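Local coordinates for protein putative decarboxylase involved in desferrioxamine biosynthesis (Erwinia amylovora, PDB 5O5C) that probably decarboxylates lysine with the help of pyridoxal 5'-phosphate, as a step in the biosynthesis of the siderophore desferrioxamine, at residues F166-G169 / G170-N174; V132-W135 / D136-A139; T369-L372 / V373-S376. All coordinates share one frame; numbering follows the deposited sequence.

Overall arrangement
Interaction 1 is the most central of the three, a buried strand-to-helix turn that leaves the seven-stranded sheet and binds the cofactor phosphate. Interactions 2 and 3 lie nearer the periphery of the chain, their centres about 9 Å apart, and they touch each other through backbone and side-chain atoms; interaction 2 is largely buried, interaction 3 only partly. All three reach the second subunit. Their chemistry follows their place: glycines and helix-end amides facing an anion in 166-174, a network of hydroxyl, carboxylate and amide groups beside a CH-pi contact on an indole in 132-139, and mainly backbone 3-10 bonds in 369-376.

Interaction 1 of 3, residues F166-G169 / G170-N174; sequences FTSG and GTQSN. With PLP (pyridoxal-5'-phosphate), chain H.
The carboxamide of Gln-172 packs against Thr-167 and Ser-168, with Thr-167 CB over one of its faces, 3.3 Å from Gln-172 NE2. Over that same face Ser-168 N donates to Gln-172 OE1 at 3.0 Å, well above the carbonyl plane. Ser-168 OG gives the oxygen a second, shorter bond, 2.7 Å to Gln-172 OE1, and comes in tilted only 20° from that plane. At the nitrogen end, Gln-172 NE2 donates to Gln-378 of the same chain and more weakly to a water held by Phe-166 O, so both ends of the amide have partners. With CG anti to the backbone N (chi1 -180°) and an extended chain beyond it, the glutamine runs back from the helix past Thr-167 in the opposite direction. The other flat group is the pyridine ring of the cofactor, with Asn-174 ND2 at its edge, 3.6 Å from PLP C6; that nitrogen is hydrogen-bonded to Ser-218 and Asp-298.

The turn joins strand 163-167 to helix 170-189 and forms a phosphate-binding helix N-terminus, as in the fold-type I enzymes dependent on pyridoxal phosphate. Gly-169 is the N-cap, and its backbone (phi 157°) calls for glycine. Gly-170 N donates to PLP O2P, while Thr-171 N meets PLP O3P at 2.6 Å, almost straight; Thr-171 OG1 bonds to PLP O3P as well. That hydroxyl also bonds to Thr-379 of the second subunit, and the cofactor is also hydrogen-bonded to Thr-380 of that subunit. The positive end of the helix dipole would be expected to favour the anion. Behind this site, Ser-173 N donates to Gly-169 O at 2.9 Å, and Ser-173 OG sits 2.8 Å from Thr-167 OG1.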
ATOM      1  N   PHE B 166       0.704   0.560 -10.445  1.00 24.45           N
ATOM      2  CA  PHE B 166       1.501   0.370  -9.274  1.00 22.96           C
ATOM      3  C   PHE B 166       0.544   0.047  -8.100  1.00 22.33           C
ATOM      4  O   PHE B 166      -0.493   0.702  -7.898  1.00 21.13           O
ATOM      5  CB  PHE B 166       2.361   1.574  -9.006  1.00 24.29           C
ATOM      6  CG  PHE B 166       3.684   1.574  -9.729  1.00 23.86           C
ATOM      7  CD1 PHE B 166       3.788   2.035 -11.033  1.00 24.55           C
ATOM      8  CD2 PHE B 166       4.862   1.194  -9.063  1.00 26.35           C
ATOM      9  CE1 PHE B 166       5.010   2.039 -11.701  1.00 23.38           C
ATOM     10  CE2 PHE B 166       6.096   1.205  -9.723  1.00 22.60           C
ATOM     11  CZ  PHE B 166       6.173   1.641 -11.030  1.00 24.36           C
ATOM     12  N   THR B 167       0.950  -0.933  -7.309  1.00 22.28           N
ATOM     13  CA  THR B 167       0.250  -1.372  -6.109  1.00 22.17           C
ATOM     14  C   THR B 167       1.163  -1.342  -4.919  1.00 20.88           C
ATOM     15  O   THR B 167       2.315  -1.028  -5.066  1.00 19.18           O
ATOM     16  CB  THR B 167      -0.093  -2.831  -6.243  1.00 21.72           C
ATOM     17  OG1 THR B 167       1.132  -3.542  -6.329  1.00 21.30           O
ATOM     18  CG2 THR B 167      -0.897  -3.059  -7.487  1.00 26.51           C
ATOM     19  N   SER B 168       0.673  -1.794  -3.752  1.00 21.33           N
ATOM     20  CA  SER B 168       1.466  -1.759  -2.541  1.00 20.08           C
ATOM     21  C   SER B 168       2.585  -2.721  -2.591  1.00 22.12           C
ATOM     22  O   SER B 168       3.571  -2.578  -1.868  1.00 24.03           O
ATOM     23  CB  SER B 168       0.641  -2.040  -1.292  1.00 19.23           C
ATOM     24  OG  SER B 168      -0.138  -3.190  -1.301  1.00 15.20           O
ATOM     25  N   GLY B 169       2.410  -3.743  -3.418  1.00 22.81           N
ATOM     26  CA  GLY B 169       3.389  -4.765  -3.576  1.00 18.25           C
ATOM     27  C   GLY B 169       2.740  -6.016  -4.090  1.00 17.61           C
ATOM     28  O   GLY B 169       1.537  -6.066  -4.493  1.00 13.94           O
ATOM     29  N   GLY B 170       3.580  -7.033  -4.030  1.00 16.74           N
ATOM     30  CA  GLY B 170       3.399  -8.314  -4.633  1.00 16.82           C
ATOM     31  C   GLY B 170       2.177  -9.034  -4.249  1.00 16.98           C
ATOM     32  O   GLY B 170       1.552  -9.616  -5.110  1.00 14.98           O
ATOM     33  N   THR B 171       1.878  -9.025  -2.948  1.00 17.07           N
ATOM     34  CA  THR B 171       0.636  -9.476  -2.443  1.00 18.10           C
ATOM     35  C   THR B 171      -0.634  -8.868  -3.103  1.00 16.42           C
ATOM     36  O   THR B 171      -1.516  -9.600  -3.430  1.00 17.12           O
ATOM     37  CB  THR B 171       0.598  -9.320  -0.921  1.00 18.49           C
ATOM     38  OG1 THR B 171       1.784  -9.907  -0.357  1.00 17.91           O
ATOM     39  CG2 THR B 171      -0.674  -9.934  -0.352  1.00 16.87           C
ATOM     40  N   GLN B 172      -0.753  -7.556  -3.195  1.00 17.24           N
ATOM     41  CA  GLN B 172      -1.905  -6.919  -3.824  1.00 18.27           C
ATOM     42  C   GLN B 172      -1.903  -7.163  -5.341  1.00 18.58           C
ATOM     43  O   GLN B 172      -2.945  -7.344  -5.937  1.00 15.85           O
ATOM     44  CB  GLN B 172      -1.904  -5.418  -3.524  1.00 20.39           C
ATOM     45  CG  GLN B 172      -3.030  -4.616  -4.093  1.00 21.40           C
ATOM     46  CD  GLN B 172      -2.751  -3.121  -3.980  1.00 23.19           C
ATOM     47  OE1 GLN B 172      -2.155  -2.695  -3.050  1.00 25.24           O
ATOM     48  NE2 GLN B 172      -3.095  -2.357  -4.995  1.00 29.85           N
ATOM     49  N   SER B 173      -0.730  -7.199  -5.968  1.00 18.40           N
ATOM     50  CA  SER B 173      -0.677  -7.571  -7.406  1.00 19.18           C
ATOM     51  C   SER B 173      -1.238  -8.995  -7.672  1.00 20.12           C
ATOM     52  O   SER B 173      -2.048  -9.198  -8.642  1.00 19.76           O
ATOM     53  CB  SER B 173       0.749  -7.419  -7.892  1.00 18.96           C
ATOM     54  OG  SER B 173       1.197  -6.080  -7.567  1.00 19.87           O
ATOM     55  N   ASN B 174      -0.866  -9.942  -6.797  1.00 18.61           N
ATOM     56  CA  ASN B 174      -1.366 -11.326  -6.880  1.00 19.37           C
ATOM     57  C   ASN B 174      -2.840 -11.386  -6.601  1.00 19.97           C
ATOM     58  O   ASN B 174      -3.532 -12.172  -7.219  1.00 20.53           O
ATOM     59  CB  ASN B 174      -0.614 -12.314  -5.995  1.00 19.28           C
ATOM     60  CG  ASN B 174       0.749 -12.699  -6.554  1.00 19.53           C
ATOM     61  OD1 ASN B 174       1.037 -12.485  -7.740  1.00 17.95           O
ATOM     62  ND2 ASN B 174       1.580 -13.298  -5.715  1.00 19.09           N
TER
HETATM   63  N1  PLP H 601       5.369 -13.392  -4.935  1.00 35.64           N
HETATM   64  C2  PLP H 601       6.628 -13.839  -4.751  1.00 36.73           C
HETATM   65  C2A PLP H 601       7.262 -14.765  -5.746  1.00 35.63           C
HETATM   66  C3  PLP H 601       7.373 -13.388  -3.568  1.00 37.96           C
HETATM   67  O3  PLP H 601       8.659 -13.807  -3.324  1.00 41.45           O
HETATM   68  C4  PLP H 601       6.658 -12.453  -2.665  1.00 37.02           C
HETATM   69  C4A PLP H 601       7.274 -11.985  -1.404  1.00 39.68           C
HETATM   70  C5  PLP H 601       5.287 -12.044  -2.975  1.00 36.93           C
HETATM   71  C6  PLP H 601       4.700 -12.571  -4.108  1.00 36.16           C
HETATM   72  C5A PLP H 601       4.553 -11.103  -2.046  1.00 37.44           C
HETATM   73  O4P PLP H 601       5.206  -9.841  -2.252  1.00 39.86           O
HETATM   74  P   PLP H 601       5.015  -8.495  -1.380  1.00 38.91           P
HETATM   75  O1P PLP H 601       5.715  -8.783  -0.090  1.00 40.94           O
HETATM   76  O2P PLP H 601       5.765  -7.448  -2.164  1.00 40.13           O
HETATM   77  O3P PLP H 601       3.572  -8.182  -1.199  1.00 36.33           O
HETATM   78  O   HOH W   1      -3.029   0.200  -6.992  1.00 31.69           O
HETATM   79  O   HOH W   2       0.570  -5.751  -1.375  1.00 40.18           O

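Interaction 2 of 3, residues V132-W135 / D136-A139; sequences VDTW and DQSA
A short, weakly bonded helical turn at residues 135-138 lies in the connection between helix 116-128 and helix 140-156, and here Thr-134 meets Asp-136, Gln-137 and Ser-138 at the subunit interface. The Thr-134 hydroxyl relays a chain of bonds: Gln-137 NE2 donates to Thr-134 OG1 at 2.6 Å, and Thr-134 OG1 in turn donates to Asp-136 OD1, a short 2.5 Å bond nearly along the C-O axis of the carboxylate. A chi1 of 64° places the hydroxyl between the backbone N and carbonyl carbon of Thr-134, facing both partners. Gln-137 NE2 also reaches Asp-133 OD2, though weakly, with the amide and carboxylate planes 74° apart; the firmer partner of Asp-133 is Ser-131. The far end of the glutamine crosses the interface, its OE1 accepting from Asn-111 of the second subunit.

Thr-134 O is held from opposite faces of its plane, by Gln-137 N on one and by Ser-138 OG on the other, the latter at 2.8 Å. That serine hydroxyl is further bonded to Thr-142. Trp-135 O likewise accepts from both Ser-138 N and Ala-139 N. Where the chain leaves the turn with positive phi, Ala-139 CA settles over the indole face, 3.7 Å from the centroid of the six-membered ring of Trp-135 and 19° off its normal, a CH-pi contact.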
ATOM      1  N   VAL B 132      -1.554   9.653  -6.875  1.00 25.49           N
ATOM      2  CA  VAL B 132      -1.602   9.302  -8.302  1.00 22.22           C
ATOM      3  C   VAL B 132      -2.816   8.476  -8.739  1.00 24.60           C
ATOM      4  O   VAL B 132      -2.810   7.895  -9.817  1.00 20.93           O
ATOM      5  CB  VAL B 132      -0.321   8.602  -8.785  1.00 24.81           C
ATOM      6  CG1 VAL B 132       0.903   9.421  -8.427  1.00 25.23           C
ATOM      7  CG2 VAL B 132      -0.183   7.198  -8.229  1.00 25.81           C
ATOM      8  N   ASP B 133      -3.857   8.449  -7.910  1.00 26.04           N
ATOM      9  CA  ASP B 133      -5.129   7.913  -8.303  1.00 27.12           C
ATOM     10  C   ASP B 133      -5.816   8.769  -9.373  1.00 26.13           C
ATOM     11  O   ASP B 133      -6.404   8.210 -10.290  1.00 23.52           O
ATOM     12  CB  ASP B 133      -6.028   7.636  -7.108  1.00 31.59           C
ATOM     13  CG  ASP B 133      -6.297   8.840  -6.272  1.00 34.87           C
ATOM     14  OD1 ASP B 133      -5.409   9.714  -6.176  1.00 42.86           O
ATOM     15  OD2 ASP B 133      -7.401   8.921  -5.715  1.00 39.40           O
ATOM     16  N   THR B 134      -5.677  10.093  -9.301  1.00 24.72           N
ATOM     17  CA  THR B 134      -6.299  10.957 -10.284  1.00 26.62           C
ATOM     18  C   THR B 134      -5.382  12.014 -10.829  1.00 23.04           C
ATOM     19  O   THR B 134      -4.443  12.487 -10.189  1.00 25.64           O
ATOM     20  CB  THR B 134      -7.578  11.681  -9.743  1.00 25.67           C
ATOM     21  OG1 THR B 134      -7.203  12.549  -8.670  1.00 27.41           O
ATOM     22  CG2 THR B 134      -8.612  10.711  -9.267  1.00 22.61           C
ATOM     23  N   TRP B 135      -5.691  12.454 -12.022  1.00 25.01           N
ATOM     24  CA  TRP B 135      -4.869  13.510 -12.638  1.00 24.77           C
ATOM     25  C   TRP B 135      -4.915  14.797 -11.766  1.00 24.39           C
ATOM     26  O   TRP B 135      -3.864  15.465 -11.522  1.00 24.78           O
ATOM     27  CB  TRP B 135      -5.259  13.745 -14.081  1.00 26.60           C
ATOM     28  CG  TRP B 135      -4.943  15.076 -14.550  1.00 30.72           C
ATOM     29  CD1 TRP B 135      -5.730  16.190 -14.439  1.00 34.48           C
ATOM     30  CD2 TRP B 135      -3.761  15.484 -15.176  1.00 30.61           C
ATOM     31  NE1 TRP B 135      -5.106  17.248 -14.958  1.00 29.43           N
ATOM     32  CE2 TRP B 135      -3.890  16.847 -15.433  1.00 33.64           C
ATOM     33  CE3 TRP B 135      -2.625  14.808 -15.628  1.00 25.64           C
ATOM     34  CZ2 TRP B 135      -2.919  17.561 -16.070  1.00 30.30           C
ATOM     35  CZ3 TRP B 135      -1.693  15.488 -16.203  1.00 33.18           C
ATOM     36  CH2 TRP B 135      -1.824  16.874 -16.450  1.00 36.48           C
ATOM     37  N   ASP B 136      -6.069  15.073 -11.200  1.00 23.64           N
ATOM     38  CA  ASP B 136      -6.235  16.323 -10.417  1.00 25.55           C
ATOM     39  C   ASP B 136      -5.582  16.304  -9.006  1.00 24.87           C
ATOM     40  O   ASP B 136      -5.701  17.272  -8.275  1.00 21.90           O
ATOM     41  CB  ASP B 136      -7.688  16.759 -10.401  1.00 25.78           C
ATOM     42  CG  ASP B 136      -8.591  15.823  -9.659  1.00 25.69           C
ATOM     43  OD1 ASP B 136      -8.107  14.913  -8.968  1.00 29.72           O
ATOM     44  OD2 ASP B 136      -9.813  15.935  -9.828  1.00 25.55           O
ATOM     45  N   GLN B 137      -4.861  15.233  -8.660  1.00 21.69           N
ATOM     46  CA  GLN B 137      -4.056  15.198  -7.437  1.00 23.60           C
ATOM     47  C   GLN B 137      -2.548  14.886  -7.768  1.00 21.22           C
ATOM     48  O   GLN B 137      -1.674  14.809  -6.886  1.00 19.93           O
ATOM     49  CB  GLN B 137      -4.639  14.158  -6.476  1.00 23.82           C
ATOM     50  CG  GLN B 137      -6.132  14.238  -6.186  1.00 28.31           C
ATOM     51  CD  GLN B 137      -6.640  13.028  -5.438  1.00 32.30           C
ATOM     52  OE1 GLN B 137      -6.295  12.807  -4.288  1.00 40.79           O
ATOM     53  NE2 GLN B 137      -7.434  12.218  -6.102  1.00 43.08           N
ATOM     54  N   SER B 138      -2.227  14.742  -9.031  1.00 21.53           N
ATOM     55  CA  SER B 138      -0.857  14.443  -9.425  1.00 24.42           C
ATOM     56  C   SER B 138      -0.276  15.101 -10.686  1.00 25.34           C
ATOM     57  O   SER B 138       0.921  15.198 -10.808  1.00 35.65           O
ATOM     58  CB  SER B 138      -0.690  12.926  -9.529  1.00 24.14           C
ATOM     59  OG  SER B 138      -1.656  12.395 -10.417  1.00 29.50           O
ATOM     60  N   ALA B 139      -1.071  15.496 -11.634  1.00 28.99           N
ATOM     61  CA  ALA B 139      -0.508  15.965 -12.909  1.00 23.91           C
ATOM     62  C   ALA B 139       0.551  15.008 -13.494  1.00 23.84           C
ATOM     63  O   ALA B 139       0.249  13.832 -13.699  1.00 20.87           O
ATOM     64  CB  ALA B 139      -0.014  17.404 -12.795  1.00 21.30           C
TER

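Interaction 3 of 3, residues T369-L372 / V373-S376; sequences TPNL and VNKS
Two backbone bonds join Asn-371 and Leu-372 to the residues three places on. Asn-374 N donates to Asn-371 O at 3.1 Å, and Lys-375 N donates to Leu-372 O at 2.9 Å. Both are i to i+3 bonds, as in a 3-10 turn. A third bond of the same spacing, Ser-376 N to Val-373 O, continues the turn to its end. The turn lies in the loop between strand 339-343 and helix 385-394, with the side chain of Val-373 about 8 Å from a bound PLP; Thr-380, further along this loop, is in the second subunit hydrogen-bonded to the PLP of interaction 1.

Several of the remaining polar groups have partners in other parts of the chain. Val-373 N is most probably bonded to Asp-133 O, 2.8 Å away, and Asn-371 OD1 accepts from Trp-135 N, so the loop 369-376 is tied at two points to the segment 132-135. Ser-376 OG accepts from Gln-378 N just beyond the turn.

Leu-372 and Lys-375 lie side by side and point the same way, Leu-372 CD2 coming within 3.8 Å of Lys-375 NZ. A bend at chi3 (-70°) turns the lysine end alongside the leucine. The ammonium group forms a salt bridge with Asp-163, a hydrogen bond to Gly-164 O and a weak one to Gln-146, while the leucine rests on helix 140-156. The main-chain bonds thus set the local shape of the turn, while outward contacts, an amide oxygen and an apolar flank among them, fix its placement against 132-135 and helix 140-156, and pairing with Asp-163 at the start of strand 163-167 would be expected to balance the lysine charge.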
ATOM      1  N   THR B 369      -9.353  12.824 -19.538  1.00 33.76           N
ATOM      2  CA  THR B 369      -8.645  12.880 -18.255  1.00 30.02           C
ATOM      3  C   THR B 369      -8.056  11.512 -17.789  1.00 31.46           C
ATOM      4  O   THR B 369      -8.814  10.572 -17.467  1.00 31.78           O
ATOM      5  CB  THR B 369      -9.501  13.551 -17.143  1.00 28.11           C
ATOM      6  OG1 THR B 369      -8.707  13.661 -15.942  1.00 29.14           O
ATOM      7  CG2 THR B 369     -10.786  12.786 -16.821  1.00 29.83           C
ATOM      8  N   PRO B 370      -6.705  11.382 -17.763  1.00 28.88           N
ATOM      9  CA  PRO B 370      -6.104  10.154 -17.225  1.00 27.12           C
ATOM     10  C   PRO B 370      -6.217   9.976 -15.702  1.00 22.98           C
ATOM     11  O   PRO B 370      -5.487  10.634 -14.943  1.00 20.10           O
ATOM     12  CB  PRO B 370      -4.643  10.283 -17.634  1.00 29.93           C
ATOM     13  CG  PRO B 370      -4.401  11.746 -17.725  1.00 31.86           C
ATOM     14  CD  PRO B 370      -5.670  12.283 -18.287  1.00 30.27           C
ATOM     15  N   ASN B 371      -7.157   9.127 -15.289  1.00 19.50           N
ATOM     16  CA  ASN B 371      -7.321   8.673 -13.912  1.00 21.54           C
ATOM     17  C   ASN B 371      -6.919   7.219 -13.650  1.00 19.35           C
ATOM     18  O   ASN B 371      -7.694   6.316 -13.913  1.00 23.66           O
ATOM     19  CB  ASN B 371      -8.761   8.824 -13.458  1.00 21.03           C
ATOM     20  CG  ASN B 371      -9.209  10.267 -13.414  1.00 23.65           C
ATOM     21  OD1 ASN B 371      -8.443  11.177 -13.019  1.00 22.37           O
ATOM     22  ND2 ASN B 371     -10.429  10.494 -13.866  1.00 18.07           N
ATOM     23  N   LEU B 372      -5.768   7.007 -13.028  1.00 20.28           N
ATOM     24  CA  LEU B 372      -5.241   5.641 -12.844  1.00 21.49           C
ATOM     25  C   LEU B 372      -6.038   4.812 -11.843  1.00 22.72           C
ATOM     26  O   LEU B 372      -5.998   3.568 -11.913  1.00 23.59           O
ATOM     27  CB  LEU B 372      -3.761   5.673 -12.486  1.00 24.21           C
ATOM     28  CG  LEU B 372      -2.795   6.444 -13.397  1.00 25.05           C
ATOM     29  CD1 LEU B 372      -1.380   6.426 -12.818  1.00 28.56           C
ATOM     30  CD2 LEU B 372      -2.728   5.920 -14.813  1.00 27.46           C
ATOM     31  N   VAL B 373      -6.784   5.471 -10.936  1.00 24.26           N
ATOM     32  CA  VAL B 373      -7.760   4.789 -10.064  1.00 26.52           C
ATOM     33  C   VAL B 373      -8.654   3.808 -10.851  1.00 28.52           C
ATOM     34  O   VAL B 373      -8.983   2.742 -10.355  1.00 23.09           O
ATOM     35  CB  VAL B 373      -8.594   5.754  -9.148  1.00 27.99           C
ATOM     36  CG1 VAL B 373      -9.836   6.303  -9.843  1.00 28.73           C
ATOM     37  CG2 VAL B 373      -9.011   5.046  -7.863  1.00 29.08           C
ATOM     38  N   ASN B 374      -8.941   4.093 -12.122  1.00 29.49           N
ATOM     39  CA  ASN B 374      -9.787   3.174 -12.884  1.00 27.37           C
ATOM     40  C   ASN B 374      -9.196   1.755 -13.047  1.00 27.61           C
ATOM     41  O   ASN B 374      -9.949   0.819 -13.250  1.00 26.97           O
ATOM     42  CB  ASN B 374     -10.205   3.803 -14.218  1.00 27.99           C
ATOM     43  CG  ASN B 374     -10.955   5.129 -14.020  1.00 31.74           C
ATOM     44  OD1 ASN B 374     -10.496   6.172 -14.479  1.00 42.19           O
ATOM     45  ND2 ASN B 374     -12.058   5.103 -13.283  1.00 27.18           N
ATOM     46  N   LYS B 375      -7.882   1.595 -12.888  1.00 26.40           N
ATOM     47  CA  LYS B 375      -7.187   0.297 -12.950  1.00 24.56           C
ATOM     48  C   LYS B 375      -6.722  -0.298 -11.590  1.00 23.66           C
ATOM     49  O   LYS B 375      -6.026  -1.325 -11.532  1.00 24.92           O
ATOM     50  CB  LYS B 375      -5.931   0.417 -13.835  1.00 26.74           C
ATOM     51  CG  LYS B 375      -6.112   1.138 -15.170  1.00 28.71           C
ATOM     52  CD  LYS B 375      -4.840   1.250 -16.003  1.00 27.56           C
ATOM     53  CE  LYS B 375      -3.826   2.202 -15.422  1.00 25.79           C
ATOM     54  NZ  LYS B 375      -2.670   2.473 -16.298  1.00 22.79           N
ATOM     55  N   SER B 376      -7.113   0.324 -10.505  1.00 23.28           N
ATOM     56  CA  SER B 376      -6.530   0.078  -9.182  1.00 21.69           C
ATOM     57  C   SER B 376      -7.599  -0.429  -8.286  1.00 19.84           C
ATOM     58  O   SER B 376      -8.773  -0.134  -8.535  1.00 21.15           O
ATOM     59  CB  SER B 376      -5.964   1.391  -8.639  1.00 20.53           C
ATOM     60  OG  SER B 376      -5.241   1.234  -7.424  1.00 20.01           O
TER